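Local atomic coordinates of putative NAD(P)H-flavin oxidoreductase (PDB entry 6WT2), a protein that binds FMN and probably uses NAD(P)H to reduce nitro compounds, possibly including chloramphenicol. Residues C22-A27 with M76-D81; N18-R23 with Q207-K212; Q67-F72 with E179-G184. All coordinates share one frame; numbering follows the deposited sequence. Where two conformers were deposited one is given.

Contact 1: residues C22-A27 with M76-D81; sequences CRHYDA and MADALD. With FMN (flavin mononucleotide), chain G.
The extended, irregular backbone of C22-A27 runs past the start of the short helix entered by M76-D81, the two chains coming nearest at H24 and A79, whose CA atoms are 5.8 Å apart. No direct hydrogen bond crosses between them; a water does the bridging instead. It donates to R23 O at 2.9 Å and accepts, weakly, from A79 N. The methyl group of A79 sits beside this water-bound carbonyl and also reaches the edge of the Y25 ring, with A79 CB 4.0 Å from Y25 CE2 and near the ring plane. One face of that ring carries C22 SG, 3.5 Å above the plane and near its border, so Y25 is packed on a face as well as at an edge; its OH is hydrogen-bonded to T201. At the exposed margin H24 and D78 run alongside one another in the same direction, ring and carboxylate 32° apart. H24 CE1 approaches D78 OD2 at 3.5 Å, an edge contact through a carbon rather than a hydrogen bond. R23 turns its side chain away from M76-D81 to the flavin. Its chain bends at chi2 (86°) and then runs straight, bringing the guanidinium edge-on to the pyrimidine end of the isoalloxazine. R23 NE donates to FMN O2 at 2.8 Å and nearly straight (165°), while R23 NH2 gives a longer bond of 3.2 Å to FMN N1. Positive charge here would probably stabilise the reduced, anionic flavin. Around the contact, C22, R23 and Y25 pack on strand 166-170, M76 and L80 reach helix 63-69 and strand 85-92, and D81 makes a salt bridge to K70.

Contact 2: residues N18-R23 with Q207-K212; sequences NRKSCR and QEIATK. With FMN (flavin mononucleotide), chain G.
The phosphate end of the FMN site is built here, where the loop after helix 9-16 meets the loop leading to strand 221-223. K20 carries the direct link. Extended beyond CG, its chain passes antiparallel to that of I209, and NZ is gripped twice: it donates to I209 O at 2.7 Å, in the carbonyl plane, and to T211 OG1 at 3.0 Å. I209 returns the contact with both branches, CG2 resting on K20 CB and S21 O, and CD1 meeting C22 CB at 3.7 Å. N18-R23 gives the phosphate several direct hydrogen bonds. S21 N donates to FMN O2P at 2.8 Å and S21 OG to FMN O1P at the same length, while R19, bent at chi2 and chi3, straddles FMN O1P with NH1 and NH2, each 3.1 Å away; R214 also bonds the FMN. From the other loop K212 folds back on itself, so that NZ donates to A210 O and to a water that also donates to S21 O and, at 2.5 Å, to FMN O2P. The ammonium thus reaches the phosphate through water, while K212 CG touches FMN O2P directly, and its charge probably adds to the positive field there. S21 and C22 lie against strand 166-170, R19 packs on helix 138-162, and P47 of the second subunit also touches R19.

Contact 3: residues Q67-F72 with E179-G184; sequences QAIKPF and ERVLSG
V181 meets the other segment with both of its methyl groups, in a small apolar packing of helix 175-185 against the end of helix 63-69 and the turn that follows, within the nitroreductase fold. CG1, anti to the backbone N (chi1 168°), goes to the helix: it lies 3.8 Å from I69 CG2 and 4.0 Å from A68 CB. CG2 goes to the turn instead, coming in at the edge of the F72 ring, near its plane and 3.8 Å from F72 CE2. The isopropyl group thus divides its contacts, CG1 to A68 and I69 and CG2 to F72, set at a slant to both I69 and F72. L182, one residue on, adds a looser touch of its CD2 on I69 CG2.

Side-chain torsions and the turn of the backbone together set these groups in place. I69 and F72 both use the crowded first torsion, with I69 CG1 and F72 CG standing between the backbone N and the carbonyl carbon (chi1 61° and 55°). The chain passes from helix into a 3-10 turn at 70-71, where F72 N donates to I69 O at 3.2 Å. Across the way, helix 175-185 widens into a pi-type turn at 180-184; S183 N still bonds to E179 O, and G184 N reaches R180 O only weakly. Farther out, F72 is tied to N174 by a backbone hydrogen bond and packs on D177 and M178, in the first turns of helix 175-185. I69 and L182 reach down to strand 85-92, at L86 and V88. I69 O is used by S73 OG as well, and this same oxygen stands 3.5 Å above the F72 ring, over its centre.

In the fold
Contacts 1 and 2 start from the same loop after helix 9-16, share C22 and R23, and have centres 13 Å apart; together they take the flavin from its pyrimidine edge to its phosphate. Contact 3 is about 17 Å from contact 1 and 27 Å from contact 2, between centres. It touches contact 1, where K70 meets D81 and I69 meets M76; the two contacts lie on successive helices, 63-69 and 79-82. In sequence the segments of contacts 1 and 3 alternate, while contact 2 closes a loop that encloses contact 3. The cofactor site is thus joined, through contact 1, to the helical packing against strand 85-92.

Contact 1: residues C22-A27 with M76-D81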
loop_
_atom_site.group_PDB
_atom_site.type_symbol
_atom_site.label_atom_id
_atom_site.label_comp_id
_atom_site.label_asym_id
_atom_site.label_seq_id
_atom_site.Cartn_x
_atom_site.Cartn_y
_atom_site.Cartn_z
ATOM N N CYS A 22 -6.599 14.418 -7.123
ATOM C CA CYS A 22 -7.329 15.674 -7.193
ATOM C C CYS A 22 -6.704 16.675 -6.229
ATOM O O CYS A 22 -6.645 16.418 -5.021
ATOM C CB CYS A 22 -8.800 15.444 -6.845
ATOM S SG CYS A 22 -9.778 16.957 -6.680
ATOM N N ARG A 23 -6.265 17.824 -6.756
ATOM C CA ARG A 23 -5.658 18.839 -5.904
ATOM C C ARG A 23 -6.604 19.973 -5.544
ATOM O O ARG A 23 -6.285 20.754 -4.639
ATOM C CB ARG A 23 -4.399 19.417 -6.554
ATOM C CG ARG A 23 -3.200 18.497 -6.439
ATOM C CD ARG A 23 -3.172 17.491 -7.579
ATOM N NE ARG A 23 -2.017 16.603 -7.484
ATOM C CZ ARG A 23 -1.635 15.772 -8.449
ATOM N NH1 ARG A 23 -2.314 15.721 -9.586
ATOM N NH2 ARG A 23 -0.579 14.994 -8.275
ATOM N N HIS A 24 -7.769 20.049 -6.182
ATOM C CA HIS A 24 -8.666 21.195 -6.058
ATOM C C HIS A 24 -10.091 20.685 -5.982
ATOM O O HIS A 24 -10.634 20.184 -6.972
ATOM C CB HIS A 24 -8.502 22.152 -7.237
ATOM C CG HIS A 24 -7.105 22.636 -7.412
ATOM N ND1 HIS A 24 -6.546 23.593 -6.594
ATOM C CD2 HIS A 24 -6.141 22.276 -8.289
ATOM C CE1 HIS A 24 -5.302 23.820 -6.979
ATOM N NE2 HIS A 24 -5.030 23.028 -8.000
ATOM N N TYR A 25 -10.703 20.844 -4.819
ATOM C CA TYR A 25 -12.024 20.308 -4.556
ATOM C C TYR A 25 -13.061 21.419 -4.571
ATOM O O TYR A 25 -12.734 22.602 -4.461
ATOM C CB TYR A 25 -12.058 19.603 -3.202
ATOM C CG TYR A 25 -11.152 18.399 -3.102
ATOM C CD1 TYR A 25 -11.587 17.148 -3.536
ATOM C CD2 TYR A 25 -9.876 18.501 -2.550
ATOM C CE1 TYR A 25 -10.775 16.017 -3.424
ATOM C CE2 TYR A 25 -9.054 17.382 -2.439
ATOM C CZ TYR A 25 -9.517 16.145 -2.874
ATOM O OH TYR A 25 -8.720 15.034 -2.753
ATOM N N ASP A 26 -14.318 21.015 -4.715
ATOM C CA ASP A 26 -15.446 21.925 -4.545
ATOM C C ASP A 26 -15.637 22.177 -3.050
ATOM O O ASP A 26 -16.110 21.301 -2.318
ATOM C CB ASP A 26 -16.700 21.335 -5.186
ATOM C CG ASP A 26 -17.888 22.294 -5.152
ATOM O OD1 ASP A 26 -17.931 23.196 -4.284
ATOM O OD2 ASP A 26 -18.787 22.141 -6.003
ATOM N N ALA A 27 -15.291 23.383 -2.595
ATOM C CA ALA A 27 -15.319 23.676 -1.166
ATOM C C ALA A 27 -16.716 23.583 -0.559
ATOM O O ALA A 27 -16.841 23.422 0.662
ATOM C CB ALA A 27 -14.738 25.070 -0.912
HETATM N N MSE A 76 -0.348 19.715 -0.262
HETATM C CA MSE A 76 -1.802 19.792 -0.233
HETATM C C MSE A 76 -2.318 21.164 0.238
HETATM O O MSE A 76 -3.410 21.253 0.803
HETATM C CB MSE A 76 -2.357 18.683 0.669
HETATM C CG MSE A 76 -1.828 18.744 2.093
HETATM SE SE MSE A 76 -2.838 17.558 3.295
HETATM C CE MSE A 76 -1.707 17.698 4.883
ATOM N N ALA A 77 -1.545 22.222 -0.016
ATOM C CA ALA A 77 -1.846 23.523 0.580
ATOM C C ALA A 77 -3.228 24.019 0.168
ATOM O O ALA A 77 -4.017 24.464 1.008
ATOM C CB ALA A 77 -0.772 24.540 0.202
ATOM N N ASP A 78 -3.551 23.927 -1.121
ATOM C CA ASP A 78 -4.858 24.390 -1.567
ATOM C C ASP A 78 -5.979 23.471 -1.089
ATOM O O ASP A 78 -7.087 23.943 -0.816
ATOM C CB ASP A 78 -4.864 24.526 -3.090
ATOM C CG ASP A 78 -3.947 25.649 -3.583
ATOM O OD1 ASP A 78 -3.873 26.707 -2.916
ATOM O OD2 ASP A 78 -3.302 25.484 -4.645
ATOM N N ALA A 79 -5.711 22.168 -0.960
ATOM C CA ALA A 79 -6.752 21.227 -0.570
ATOM C C ALA A 79 -7.143 21.380 0.894
ATOM O O ALA A 79 -8.256 21.005 1.277
ATOM C CB ALA A 79 -6.296 19.796 -0.825
ATOM N N LEU A 80 -6.237 21.898 1.730
ATOM C CA LEU A 80 -6.562 22.115 3.138
ATOM C C LEU A 80 -7.715 23.099 3.306
ATOM O O LEU A 80 -8.444 23.039 4.307
ATOM C CB LEU A 80 -5.317 22.588 3.882
ATOM C CG LEU A 80 -4.323 21.445 4.092
ATOM C CD1 LEU A 80 -2.977 21.938 4.577
ATOM C CD2 LEU A 80 -4.909 20.434 5.071
ATOM N N ASP A 81 -7.909 23.993 2.335
ATOM C CA ASP A 81 -9.034 24.913 2.363
ATOM C C ASP A 81 -10.299 24.344 1.735
ATOM O O ASP A 81 -11.397 24.795 2.072
ATOM C CB ASP A 81 -8.667 26.216 1.649
ATOM C CG ASP A 81 -7.483 26.913 2.287
ATOM O OD1 ASP A 81 -7.361 26.844 3.529
ATOM O OD2 ASP A 81 -6.680 27.531 1.550
HETATM N N1 FMN G . 0.096 14.649 -5.166
HETATM C C2 FMN G . 0.249 15.915 -4.703
HETATM O O2 FMN G . -0.200 16.856 -5.396
HETATM N N3 FMN G . 0.829 16.195 -3.522
HETATM C C4 FMN G . 1.372 15.248 -2.746
HETATM O O4 FMN G . 1.844 15.498 -1.613
HETATM C C4A FMN G . 1.264 13.849 -3.192
HETATM N N5 FMN G . 1.873 12.865 -2.504
HETATM C C5A FMN G . 1.685 11.569 -2.872
HETATM C C6 FMN G . 2.032 10.552 -1.978
HETATM C C7 FMN G . 1.845 9.230 -2.352
HETATM C C7M FMN G . 2.224 8.105 -1.414
HETATM C C8 FMN G . 1.229 8.906 -3.663
HETATM C C8M FMN G . 0.933 7.465 -4.004
HETATM C C9 FMN G . 0.821 9.919 -4.522
HETATM C C9A FMN G . 0.969 11.246 -4.137
HETATM N N10 FMN G . 0.517 12.291 -4.975
HETATM C C10 FMN G . 0.693 13.610 -4.540
HETATM C "C1'" FMN G . -0.172 11.998 -6.239
HETATM C "C2'" FMN G . 0.798 11.612 -7.364
HETATM O "O2'" FMN G . 1.499 12.772 -7.883
HETATM C "C3'" FMN G . -0.025 10.886 -8.425
HETATM O "O3'" FMN G . -0.539 9.671 -7.841
HETATM C "C4'" FMN G . 0.734 10.496 -9.699
HETATM O "O4'" FMN G . 1.285 11.659 -10.304
HETATM C "C5'" FMN G . -0.190 9.789 -10.679
HETATM O "O5'" FMN G . -1.302 10.611 -11.017
HETATM P P FMN G . -2.786 10.020 -10.793
HETATM O O1P FMN G . -2.715 9.566 -9.355
HETATM O O2P FMN G . -3.780 11.119 -11.034
HETATM O O3P FMN G . -2.968 8.842 -11.708
HETATM O O HOH W 1 -3.937 20.877 -2.974
#

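Contact 2: residues N18-R23 with Q207-K212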
loop_
_atom_site.group_PDB
_atom_site.type_symbol
_atom_site.label_atom_id
_atom_site.label_comp_id
_atom_site.label_asym_id
_atom_site.label_seq_id
_atom_site.Cartn_x
_atom_site.Cartn_y
_atom_site.Cartn_z
ATOM N N ASN A 18 -11.877 5.584 -12.327
ATOM C CA ASN A 18 -12.358 6.850 -11.782
ATOM C C ASN A 18 -11.273 7.557 -10.981
ATOM O O ASN A 18 -11.273 8.788 -10.905
ATOM C CB ASN A 18 -13.584 6.635 -10.883
ATOM C CG ASN A 18 -14.790 6.081 -11.630
ATOM O OD1 ASN A 18 -14.845 6.096 -12.854
ATOM N ND2 ASN A 18 -15.777 5.605 -10.877
ATOM N N ARG A 19 -10.352 6.808 -10.367
ATOM C CA ARG A 19 -9.444 7.419 -9.405
ATOM C C ARG A 19 -8.371 8.224 -10.115
ATOM O O ARG A 19 -7.597 7.690 -10.917
ATOM C CB ARG A 19 -8.787 6.388 -8.494
ATOM C CG ARG A 19 -8.282 7.034 -7.182
ATOM C CD ARG A 19 -6.932 6.472 -6.703
ATOM N NE ARG A 19 -6.010 6.301 -7.828
ATOM C CZ ARG A 19 -5.157 7.228 -8.278
ATOM N NH1 ARG A 19 -5.070 8.419 -7.692
ATOM N NH2 ARG A 19 -4.394 6.963 -9.329
ATOM N N LYS A 20 -8.332 9.514 -9.813
ATOM C CA LYS A 20 -7.304 10.415 -10.301
ATOM C C LYS A 20 -6.938 11.322 -9.144
ATOM O O LYS A 20 -7.807 11.691 -8.350
ATOM C CB LYS A 20 -7.784 11.247 -11.500
ATOM C CG LYS A 20 -8.439 10.429 -12.602
ATOM C CD LYS A 20 -9.025 11.327 -13.661
ATOM C CE LYS A 20 -9.485 10.536 -14.876
ATOM N NZ LYS A 20 -9.645 11.440 -16.051
ATOM N N SER A 21 -5.661 11.660 -9.020
ATOM C CA SER A 21 -5.282 12.550 -7.928
ATOM C C SER A 21 -5.897 13.926 -8.146
ATOM O O SER A 21 -5.760 14.524 -9.222
ATOM C CB SER A 21 -3.765 12.642 -7.808
ATOM O OG SER A 21 -3.262 11.423 -7.300
ATOM N N CYS A 22 -6.599 14.418 -7.123
ATOM C CA CYS A 22 -7.329 15.674 -7.193
ATOM C C CYS A 22 -6.704 16.675 -6.229
ATOM O O CYS A 22 -6.645 16.418 -5.021
ATOM C CB CYS A 22 -8.800 15.444 -6.845
ATOM S SG CYS A 22 -9.778 16.957 -6.680
ATOM N N ARG A 23 -6.265 17.824 -6.756
ATOM C CA ARG A 23 -5.658 18.839 -5.904
ATOM C C ARG A 23 -6.604 19.973 -5.544
ATOM O O ARG A 23 -6.285 20.754 -4.639
ATOM C CB ARG A 23 -4.399 19.417 -6.554
ATOM C CG ARG A 23 -3.200 18.497 -6.439
ATOM C CD ARG A 23 -3.172 17.491 -7.579
ATOM N NE ARG A 23 -2.017 16.603 -7.484
ATOM C CZ ARG A 23 -1.635 15.772 -8.449
ATOM N NH1 ARG A 23 -2.314 15.721 -9.586
ATOM N NH2 ARG A 23 -0.579 14.994 -8.275
ATOM N N GLN A 207 -13.067 20.599 -10.981
ATOM C CA GLN A 207 -12.995 20.654 -12.437
ATOM C C GLN A 207 -12.603 19.277 -12.954
ATOM O O GLN A 207 -12.309 18.360 -12.182
ATOM C CB GLN A 207 -12.008 21.727 -12.905
ATOM C CG GLN A 207 -10.593 21.534 -12.376
ATOM C CD GLN A 207 -9.713 22.744 -12.620
ATOM O OE1 GLN A 207 -10.201 23.822 -12.952
ATOM N NE2 GLN A 207 -8.410 22.571 -12.452
ATOM N N GLU A 208 -12.598 19.131 -14.273
ATOM C CA GLU A 208 -12.190 17.857 -14.839
ATOM C C GLU A 208 -10.694 17.649 -14.635
ATOM O O GLU A 208 -9.906 18.597 -14.591
ATOM C CB GLU A 208 -12.568 17.777 -16.317
ATOM C CG GLU A 208 -14.042 17.438 -16.508
ATOM C CD GLU A 208 -14.536 16.430 -15.466
ATOM O OE1 GLU A 208 -14.133 15.249 -15.534
ATOM O OE2 GLU A 208 -15.307 16.820 -14.565
ATOM N N ILE A 209 -10.317 16.393 -14.454
ATOM C CA ILE A 209 -8.929 16.004 -14.254
ATOM C C ILE A 209 -8.529 15.079 -15.396
ATOM O O ILE A 209 -9.210 14.079 -15.657
ATOM C CB ILE A 209 -8.732 15.309 -12.899
ATOM C CG1 ILE A 209 -9.195 16.218 -11.756
ATOM C CG2 ILE A 209 -7.279 14.881 -12.723
ATOM C CD1 ILE A 209 -9.479 15.463 -10.474
ATOM N N ALA A 210 -7.433 15.411 -16.069
ATOM C CA ALA A 210 -6.929 14.555 -17.135
ATOM C C ALA A 210 -6.310 13.285 -16.565
ATOM O O ALA A 210 -5.639 13.313 -15.531
ATOM C CB ALA A 210 -5.895 15.307 -17.973
ATOM N N THR A 211 -6.535 12.163 -17.257
ATOM C CA THR A 211 -5.895 10.903 -16.889
ATOM C C THR A 211 -4.386 11.016 -17.041
ATOM O O THR A 211 -3.897 11.492 -18.064
ATOM C CB THR A 211 -6.410 9.769 -17.774
ATOM O OG1 THR A 211 -7.840 9.744 -17.734
ATOM C CG2 THR A 211 -5.871 8.438 -17.295
ATOM N N LYS A 212 -3.649 10.570 -16.029
ATOM C CA LYS A 212 -2.195 10.682 -16.040
ATOM C C LYS A 212 -1.556 9.408 -16.597
ATOM O O LYS A 212 -2.130 8.323 -16.520
ATOM C CB LYS A 212 -1.679 10.981 -14.627
ATOM C CG LYS A 212 -2.273 12.258 -14.017
ATOM C CD LYS A 212 -2.195 13.426 -15.001
ATOM C CE LYS A 212 -2.544 14.760 -14.355
ATOM N NZ LYS A 212 -3.926 14.789 -13.796
HETATM N N1 FMN G . 0.096 14.649 -5.166
HETATM C C2 FMN G . 0.249 15.915 -4.703
HETATM O O2 FMN G . -0.200 16.856 -5.396
HETATM N N3 FMN G . 0.829 16.195 -3.522
HETATM C C4 FMN G . 1.372 15.248 -2.746
HETATM O O4 FMN G . 1.844 15.498 -1.613
HETATM C C4A FMN G . 1.264 13.849 -3.192
HETATM N N5 FMN G . 1.873 12.865 -2.504
HETATM C C5A FMN G . 1.685 11.569 -2.872
HETATM C C6 FMN G . 2.032 10.552 -1.978
HETATM C C7 FMN G . 1.845 9.230 -2.352
HETATM C C7M FMN G . 2.224 8.105 -1.414
HETATM C C8 FMN G . 1.229 8.906 -3.663
HETATM C C8M FMN G . 0.933 7.465 -4.004
HETATM C C9 FMN G . 0.821 9.919 -4.522
HETATM C C9A FMN G . 0.969 11.246 -4.137
HETATM N N10 FMN G . 0.517 12.291 -4.975
HETATM C C10 FMN G . 0.693 13.610 -4.540
HETATM C "C1'" FMN G . -0.172 11.998 -6.239
HETATM C "C2'" FMN G . 0.798 11.612 -7.364
HETATM O "O2'" FMN G . 1.499 12.772 -7.883
HETATM C "C3'" FMN G . -0.025 10.886 -8.425
HETATM O "O3'" FMN G . -0.539 9.671 -7.841
HETATM C "C4'" FMN G . 0.734 10.496 -9.699
HETATM O "O4'" FMN G . 1.285 11.659 -10.304
HETATM C "C5'" FMN G . -0.190 9.789 -10.679
HETATM O "O5'" FMN G . -1.302 10.611 -11.017
HETATM P P FMN G . -2.786 10.020 -10.793
HETATM O O1P FMN G . -2.715 9.566 -9.355
HETATM O O2P FMN G . -3.780 11.119 -11.034
HETATM O O3P FMN G . -2.968 8.842 -11.708
HETATM O O HOH W 2 -4.051 13.588 -11.406
#

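Contact 3: residues Q67-F72 with E179-G184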
loop_
_atom_site.group_PDB
_atom_site.type_symbol
_atom_site.label_atom_id
_atom_site.label_comp_id
_atom_site.label_asym_id
_atom_site.label_seq_id
_atom_site.Cartn_x
_atom_site.Cartn_y
_atom_site.Cartn_z
ATOM N N GLN A 67 -5.375 24.688 9.369
ATOM C CA GLN A 67 -4.600 25.911 9.188
ATOM C C GLN A 67 -3.239 25.814 9.860
ATOM O O GLN A 67 -2.268 26.411 9.380
ATOM C CB GLN A 67 -5.380 27.105 9.723
ATOM C CG GLN A 67 -6.601 27.426 8.902
ATOM C CD GLN A 67 -6.258 28.079 7.584
ATOM O OE1 GLN A 67 -6.903 27.823 6.571
ATOM N NE2 GLN A 67 -5.245 28.940 7.591
ATOM N N ALA A 68 -3.142 25.048 10.953
ATOM C CA ALA A 68 -1.870 24.917 11.656
ATOM C C ALA A 68 -0.847 24.121 10.852
ATOM O O ALA A 68 0.359 24.365 10.979
ATOM C CB ALA A 68 -2.084 24.260 13.016
ATOM N N ILE A 69 -1.299 23.164 10.034
ATOM C CA ILE A 69 -0.363 22.345 9.269
ATOM C C ILE A 69 -0.114 22.902 7.877
ATOM O O ILE A 69 0.870 22.514 7.228
ATOM C CB ILE A 69 -0.853 20.881 9.187
ATOM C CG1 ILE A 69 -2.210 20.790 8.487
ATOM C CG2 ILE A 69 -0.909 20.250 10.579
ATOM C CD1 ILE A 69 -2.768 19.390 8.413
ATOM N N LYS A 70 -0.941 23.831 7.417
ATOM C CA LYS A 70 -0.775 24.379 6.074
ATOM C C LYS A 70 0.616 24.945 5.783
ATOM O O LYS A 70 1.138 24.668 4.688
ATOM C CB LYS A 70 -1.858 25.443 5.841
ATOM C CG LYS A 70 -1.742 26.137 4.486
ATOM C CD LYS A 70 -2.743 27.266 4.337
ATOM C CE LYS A 70 -4.175 26.770 4.442
ATOM N NZ LYS A 70 -5.136 27.923 4.426
ATOM N N PRO A 71 1.265 25.709 6.676
ATOM C CA PRO A 71 2.563 26.310 6.318
ATOM C C PRO A 71 3.644 25.314 5.934
ATOM O O PRO A 71 4.581 25.702 5.225
ATOM C CB PRO A 71 2.954 27.083 7.587
ATOM C CG PRO A 71 1.676 27.342 8.276
ATOM C CD PRO A 71 0.832 26.142 8.021
ATOM N N PHE A 72 3.570 24.054 6.370
ATOM C CA PHE A 72 4.574 23.073 5.975
ATOM C C PHE A 72 3.990 21.936 5.146
ATOM O O PHE A 72 4.662 20.916 4.946
ATOM C CB PHE A 72 5.302 22.520 7.207
ATOM C CG PHE A 72 4.392 21.942 8.261
ATOM C CD1 PHE A 72 3.904 20.647 8.150
ATOM C CD2 PHE A 72 4.050 22.691 9.381
ATOM C CE1 PHE A 72 3.053 20.117 9.135
ATOM C CE2 PHE A 72 3.211 22.160 10.378
ATOM C CZ PHE A 72 2.721 20.873 10.246
ATOM N N GLU A 179 4.169 15.624 13.004
ATOM C CA GLU A 179 4.099 14.958 14.302
ATOM C C GLU A 179 4.057 15.973 15.432
ATOM O O GLU A 179 3.284 15.819 16.385
ATOM C CB GLU A 179 5.284 14.004 14.492
ATOM C CG GLU A 179 5.470 13.549 15.953
ATOM C CD GLU A 179 6.487 12.423 16.122
ATOM O OE1 GLU A 179 6.313 11.352 15.501
ATOM O OE2 GLU A 179 7.462 12.610 16.881
ATOM N N ARG A 180 4.877 17.021 15.345
ATOM C CA ARG A 180 4.904 18.029 16.404
ATOM C C ARG A 180 3.530 18.672 16.596
ATOM O O ARG A 180 3.048 18.803 17.725
ATOM C CB ARG A 180 5.955 19.093 16.090
ATOM C CG ARG A 180 5.821 20.379 16.916
ATOM C CD ARG A 180 6.767 21.462 16.414
ATOM N NE ARG A 180 6.195 22.245 15.314
ATOM C CZ ARG A 180 6.909 22.920 14.415
ATOM N NH1 ARG A 180 8.235 22.906 14.468
ATOM N NH2 ARG A 180 6.296 23.604 13.456
ATOM N N VAL A 181 2.879 19.062 15.500
ATOM C CA VAL A 181 1.591 19.745 15.592
ATOM C C VAL A 181 0.485 18.778 16.011
ATOM O O VAL A 181 -0.297 19.062 16.930
ATOM C CB VAL A 181 1.258 20.437 14.254
ATOM C CG1 VAL A 181 -0.200 20.899 14.253
ATOM C CG2 VAL A 181 2.192 21.621 14.008
ATOM N N LEU A 182 0.378 17.632 15.335
ATOM C CA LEU A 182 -0.719 16.718 15.641
ATOM C C LEU A 182 -0.579 16.112 17.030
ATOM O O LEU A 182 -1.575 15.972 17.755
ATOM C CB LEU A 182 -0.788 15.603 14.599
ATOM C CG LEU A 182 -1.127 16.012 13.171
ATOM C CD1 LEU A 182 -1.296 14.755 12.317
ATOM C CD2 LEU A 182 -2.385 16.865 13.120
ATOM N N SER A 183 0.637 15.724 17.418
ATOM C CA SER A 183 0.814 15.087 18.718
ATOM C C SER A 183 1.162 16.074 19.823
ATOM O O SER A 183 0.661 15.948 20.947
ATOM C CB SER A 183 1.908 14.025 18.652
ATOM O OG SER A 183 2.229 13.641 19.973
ATOM N N GLY A 184 2.033 17.037 19.549
ATOM C CA GLY A 184 2.468 17.920 20.609
ATOM C C GLY A 184 1.484 19.042 20.860
ATOM O O GLY A 184 1.067 19.270 21.994
#